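Local coordinates for universal stress protein A-like protein (Arabidopsis thaliana, PDB 2GM3) that binds adenosine monophosphate and belongs to the universal stress protein A family, although its wider cellular role is not established, at residues A[26-29]-A[30-34]; A[40-43]-A[44-47]. All coordinates share one frame; numbering follows the deposited sequence.

Contact 1. Residues A[26-29]-A[30-34]. With AMP (adenosine monophosphate), chain G.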
loop_
_atom_site.group_PDB
_atom_site.type_symbol
_atom_site.label_atom_id
_atom_site.label_comp_id
_atom_site.label_asym_id
_atom_site.label_seq_id
_atom_site.Cartn_x
_atom_site.Cartn_y
_atom_site.Cartn_z
ATOM N N SER A 26 2.278 -8.794 12.366
ATOM C CA SER A 26 2.355 -7.877 11.261
ATOM C C SER A 26 1.036 -7.772 10.478
ATOM O O SER A 26 0.587 -6.675 10.110
ATOM C CB SER A 26 3.561 -8.192 10.365
ATOM O OG SER A 26 3.371 -9.395 9.667
ATOM N N CYS A 27 0.398 -8.901 10.229
ATOM C CA CYS A 27 -0.814 -8.860 9.431
ATOM C C CYS A 27 -1.947 -8.348 10.293
ATOM O O CYS A 27 -2.875 -7.760 9.786
ATOM C CB CYS A 27 -1.142 -10.210 8.802
ATOM S SG CYS A 27 -1.992 -11.379 9.918
ATOM N N LYS A 28 -1.850 -8.522 11.592
ATOM C CA LYS A 28 -2.838 -8.022 12.498
ATOM C C LYS A 28 -2.759 -6.501 12.518
ATOM O O LYS A 28 -3.786 -5.796 12.402
ATOM C CB LYS A 28 -2.589 -8.574 13.904
ATOM C CG LYS A 28 -3.807 -8.481 14.821
ATOM C CD LYS A 28 -3.526 -9.016 16.248
ATOM C CE LYS A 28 -4.499 -8.396 17.235
ATOM N NZ LYS A 28 -4.458 -9.068 18.583
ATOM N N ARG A 29 -1.540 -5.996 12.687
ATOM C CA ARG A 29 -1.296 -4.579 12.634
ATOM C C ARG A 29 -1.766 -4.021 11.295
ATOM O O ARG A 29 -2.469 -3.001 11.244
ATOM C CB ARG A 29 0.193 -4.269 12.868
ATOM C CG ARG A 29 0.535 -2.821 12.608
ATOM C CD ARG A 29 -0.280 -1.910 13.553
ATOM N NE ARG A 29 -0.217 -2.427 14.905
ATOM C CZ ARG A 29 -1.236 -2.470 15.742
ATOM N NH1 ARG A 29 -2.429 -1.992 15.382
ATOM N NH2 ARG A 29 -1.058 -2.997 16.941
ATOM N N ALA A 30 -1.405 -4.729 10.224
ATOM C CA ALA A 30 -1.800 -4.338 8.879
ATOM C C ALA A 30 -3.323 -4.210 8.719
ATOM O O ALA A 30 -3.816 -3.234 8.159
ATOM C CB ALA A 30 -1.265 -5.327 7.896
ATOM N N PHE A 31 -4.040 -5.221 9.197
ATOM C CA PHE A 31 -5.497 -5.235 9.153
ATOM C C PHE A 31 -6.075 -4.118 10.011
ATOM O O PHE A 31 -6.886 -3.348 9.542
ATOM C CB PHE A 31 -6.004 -6.560 9.686
ATOM C CG PHE A 31 -7.496 -6.664 9.764
ATOM C CD1 PHE A 31 -8.232 -7.101 8.654
ATOM C CD2 PHE A 31 -8.159 -6.435 10.981
ATOM C CE1 PHE A 31 -9.606 -7.230 8.738
ATOM C CE2 PHE A 31 -9.536 -6.588 11.073
ATOM C CZ PHE A 31 -10.260 -6.995 9.954
ATOM N N GLU A 32 -5.662 -4.026 11.258
ATOM C CA GLU A 32 -6.224 -3.004 12.142
ATOM C C GLU A 32 -5.950 -1.579 11.660
ATOM O O GLU A 32 -6.794 -0.713 11.767
ATOM C CB GLU A 32 -5.729 -3.163 13.580
ATOM C CG GLU A 32 -6.130 -4.534 14.117
ATOM C CD GLU A 32 -5.970 -4.700 15.610
ATOM O OE1 GLU A 32 -5.081 -4.056 16.221
ATOM O OE2 GLU A 32 -6.754 -5.512 16.155
ATOM N N TRP A 33 -4.762 -1.354 11.128
ATOM C CA TRP A 33 -4.398 -0.076 10.614
ATOM C C TRP A 33 -5.298 0.286 9.439
ATOM O O TRP A 33 -5.772 1.425 9.362
ATOM C CB TRP A 33 -2.949 -0.103 10.157
ATOM C CG TRP A 33 -2.422 1.207 9.737
ATOM C CD1 TRP A 33 -1.755 2.109 10.522
ATOM C CD2 TRP A 33 -2.490 1.781 8.436
ATOM N NE1 TRP A 33 -1.409 3.190 9.794
ATOM C CE2 TRP A 33 -1.841 3.027 8.503
ATOM C CE3 TRP A 33 -3.047 1.372 7.218
ATOM C CZ2 TRP A 33 -1.738 3.882 7.404
ATOM C CZ3 TRP A 33 -2.932 2.218 6.118
ATOM C CH2 TRP A 33 -2.267 3.454 6.222
ATOM N N THR A 34 -5.500 -0.664 8.527
ATOM C CA THR A 34 -6.370 -0.446 7.396
ATOM C C THR A 34 -7.773 -0.071 7.821
ATOM O O THR A 34 -8.327 0.833 7.236
ATOM C CB THR A 34 -6.416 -1.662 6.428
ATOM O OG1 THR A 34 -5.085 -1.985 6.018
ATOM C CG2 THR A 34 -7.220 -1.323 5.186
HETATM P P AMP G . 7.114 -10.365 5.308
HETATM O O1P AMP G . 7.270 -11.763 5.098
HETATM O O2P AMP G . 7.479 -9.899 6.667
HETATM O O3P AMP G . 7.633 -9.470 4.289
HETATM O "O5'" AMP G . 5.559 -10.026 5.246
HETATM C "C5'" AMP G . 4.683 -10.559 6.214
HETATM C "C4'" AMP G . 3.304 -10.441 5.621
HETATM O "O4'" AMP G . 3.131 -11.327 4.463
HETATM C "C3'" AMP G . 2.221 -10.838 6.584
HETATM O "O3'" AMP G . 1.933 -9.686 7.429
HETATM C "C2'" AMP G . 1.072 -11.120 5.628
HETATM O "O2'" AMP G . 0.437 -9.884 5.298
HETATM C "C1'" AMP G . 1.766 -11.710 4.406
HETATM N N9 AMP G . 1.845 -13.175 4.573
HETATM C C8 AMP G . 2.882 -13.907 5.041
HETATM N N7 AMP G . 2.541 -15.208 5.036
HETATM C C5 AMP G . 1.307 -15.306 4.526
HETATM C C6 AMP G . 0.430 -16.359 4.249
HETATM N N6 AMP G . 0.728 -17.623 4.488
HETATM N N1 AMP G . -0.761 -16.072 3.737
HETATM C C2 AMP G . -1.151 -14.840 3.481
HETATM N N3 AMP G . -0.356 -13.807 3.718
HETATM C C4 AMP G . 0.871 -14.013 4.235
#

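Contact 2. Residues A[40-43]-A[44-47]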
loop_
_atom_site.group_PDB
_atom_site.type_symbol
_atom_site.label_atom_id
_atom_site.label_comp_id
_atom_site.label_asym_id
_atom_site.label_seq_id
_atom_site.Cartn_x
_atom_site.Cartn_y
_atom_site.Cartn_z
ATOM N N ARG A 40 -12.092 3.518 8.172
ATOM C CA ARG A 40 -12.632 4.512 9.112
ATOM C C ARG A 40 -14.086 4.159 9.428
ATOM O O ARG A 40 -14.414 2.990 9.538
ATOM C CB ARG A 40 -12.458 5.947 8.550
ATOM C CG ARG A 40 -10.958 6.314 8.252
ATOM C CD ARG A 40 -10.733 7.662 7.551
ATOM N NE ARG A 40 -11.326 8.797 8.267
ATOM C CZ ARG A 40 -10.654 9.673 9.027
ATOM N NH1 ARG A 40 -9.336 9.572 9.215
ATOM N NH2 ARG A 40 -11.313 10.661 9.607
ATOM N N SER A 41 -14.959 5.151 9.538
ATOM C CA SER A 41 -16.386 4.885 9.765
ATOM C C SER A 41 -17.135 4.532 8.471
ATOM O O SER A 41 -18.309 4.177 8.506
ATOM C CB SER A 41 -17.035 6.087 10.423
ATOM O OG SER A 41 -17.054 7.159 9.501
ATOM N N ASN A 42 -16.443 4.600 7.337
ATOM C CA ASN A 42 -17.082 4.403 6.034
ATOM C C ASN A 42 -17.114 2.955 5.623
ATOM O O ASN A 42 -16.538 2.565 4.617
ATOM C CB ASN A 42 -16.395 5.256 4.981
ATOM C CG ASN A 42 -16.570 6.722 5.252
ATOM O OD1 ASN A 42 -17.703 7.191 5.467
ATOM N ND2 ASN A 42 -15.459 7.458 5.294
ATOM N N THR A 43 -17.837 2.165 6.405
ATOM C CA THR A 43 -17.743 0.720 6.330
ATOM C C THR A 43 -18.445 0.122 5.124
ATOM O O THR A 43 -18.198 -1.030 4.778
ATOM C CB THR A 43 -18.221 0.075 7.642
ATOM O OG1 THR A 43 -19.453 0.678 8.033
ATOM C CG2 THR A 43 -17.195 0.324 8.759
ATOM N N SER A 44 -19.310 0.890 4.475
ATOM C CA SER A 44 -19.919 0.415 3.232
ATOM C C SER A 44 -19.142 0.796 1.971
ATOM O O SER A 44 -19.470 0.326 0.875
ATOM C CB SER A 44 -21.373 0.818 3.172
ATOM O OG SER A 44 -22.022 0.097 4.195
ATOM N N ASP A 45 -18.093 1.604 2.141
ATOM C CA ASP A 45 -17.277 2.050 1.020
ATOM C C ASP A 45 -16.145 1.062 0.710
ATOM O O ASP A 45 -15.479 1.164 -0.308
ATOM C CB ASP A 45 -16.792 3.486 1.275
ATOM C CG ASP A 45 -17.894 4.533 1.017
ATOM O OD1 ASP A 45 -17.872 5.169 -0.068
ATOM O OD2 ASP A 45 -18.800 4.725 1.871
ATOM N N PHE A 46 -15.964 0.086 1.592
ATOM C CA PHE A 46 -14.906 -0.912 1.467
ATOM C C PHE A 46 -15.419 -2.331 1.696
ATOM O O PHE A 46 -16.330 -2.548 2.492
ATOM C CB PHE A 46 -13.766 -0.597 2.454
ATOM C CG PHE A 46 -13.086 0.707 2.168
ATOM C CD1 PHE A 46 -13.597 1.900 2.677
ATOM C CD2 PHE A 46 -11.973 0.748 1.352
ATOM C CE1 PHE A 46 -12.991 3.101 2.385
ATOM C CE2 PHE A 46 -11.366 1.932 1.051
ATOM C CZ PHE A 46 -11.860 3.125 1.571
ATOM N N LYS A 47 -14.801 -3.284 1.011
ATOM C CA LYS A 47 -15.039 -4.699 1.232
ATOM C C LYS A 47 -13.687 -5.396 1.448
ATOM O O LYS A 47 -12.764 -5.230 0.668
ATOM C CB LYS A 47 -15.778 -5.286 0.020
ATOM C CG LYS A 47 -16.044 -6.769 0.131
ATOM C CD LYS A 47 -16.985 -7.284 -0.928
ATOM C CE LYS A 47 -17.178 -8.783 -0.745
ATOM N NZ LYS A 47 -18.526 -9.241 -1.248
#

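Contact 1. Residues A[26-29]-A[30-34]
Ala-30 and Phe-31 take up the carbonyls of Ser-26 and Cys-27 as the chain runs on unbroken through one helix, and four i+4 backbone bonds join residues 26-29 to 30-34. The straightest runs from Glu-32 N to Lys-28 O (2.8 Å, 174° at the hydrogen). Within 30-34, Ala-30 O is gripped twice, by Thr-34 N and by Thr-34 OG1, the hydroxyl at 2.8 Å, from opposite faces of its plane. On the outer side the Arg-29 chain bends at its second and third torsions and brings NH1 to Glu-32 OE1, a long salt bridge of 3.5 Å in which guanidinium and carboxylate planes stand 56° apart; Arg-29 NE has another acid, Glu-167. Lys-28 runs alongside Glu-32, its CE 3.8 Å from OE2. Replacing Glu-32 by an alanine would probably leave Arg-29 NH1 without this carboxylate and take away the negative charge that lies near Lys-28. The helix is the crossover of a beta-alpha-beta unit between strands 6-11 and 46-54, in the HUP-type fold of universal stress proteins, and its first turn borders the nucleotide. There the ribose O3' of AMP donates to Ser-26 OG at 2.7 Å, a hydroxyl placed between its own backbone N and carbonyl carbon (chi1 70°) and also bonded to Asp-175. Cys-27 CB lies 3.4 Å from the same O3'. The buried faces divide: Ala-30 packs on Val-129 and Ile-161 of the sheet, whereas Phe-31 meets Phe-92 of helix 81-99 edge-to-face.

Contact 2. Residues A[40-43]-A[44-47]
Asn-42 and Asp-45 close a type I beta turn that carries the chain from the end of helix 25-39 into strand 46-54. The closing bond, Asp-45 N to Asn-42 O, is 3.1 Å long, and its donor stands above the carbonyl plane, 53° out of it. The same carbonyl oxygen lies in the plane of the Phe-46 ring, at its edge, 3.6 Å from CD1. This is the packed side: Phe-46 is buried against Ile-38 and Val-39 of the helix and Thr-6 and Val-8 of strand 6-11. Asn-42 is also the centre of an inverse gamma turn, with a weak Thr-43 N to Ser-41 O bond, which overlaps the start of the beta turn. Across the turn, Asn-42 CB comes within 4.0 Å of Asp-45 OD2, CG of Asp-45 being anti to its carbonyl carbon and beside its backbone N (chi1 -77°). The looser side is formed by the two corner residues, Thr-43 and Ser-44; Ser-44 is exposed, and its OG stays 3.7 Å from Thr-43 C. Asp-45 OD1 makes a salt bridge to Arg-40 NE of the second subunit, and Arg-40 pairs likewise with Asp-45 of that subunit. The turn is thus closed by backbone alone, while its charged side chains are spent on a reciprocal pair of salt bridges that joins two subunits.

Contact 1 and contact 2 follow one another along a single beta-alpha-beta unit: residues 26-34 form the early part of helix 25-39, and residues 40-47 turn the chain from its far end into strand 46-54. Their centres are 16 Å apart and their nearest atoms about 5 Å, without touching. The centre of contact 1 lies about 8 Å from the centre of the chain, and the contact contributes Ser-26 and Cys-27 to the AMP pocket, completed by residues such as Ala-11, Gly-131 and Ser-147. Contact 2, its centre about 19 Å from that of the chain, is remote from the pocket. Both reach the second subunit, contact 1 through Trp-33 packing on its Pro-157.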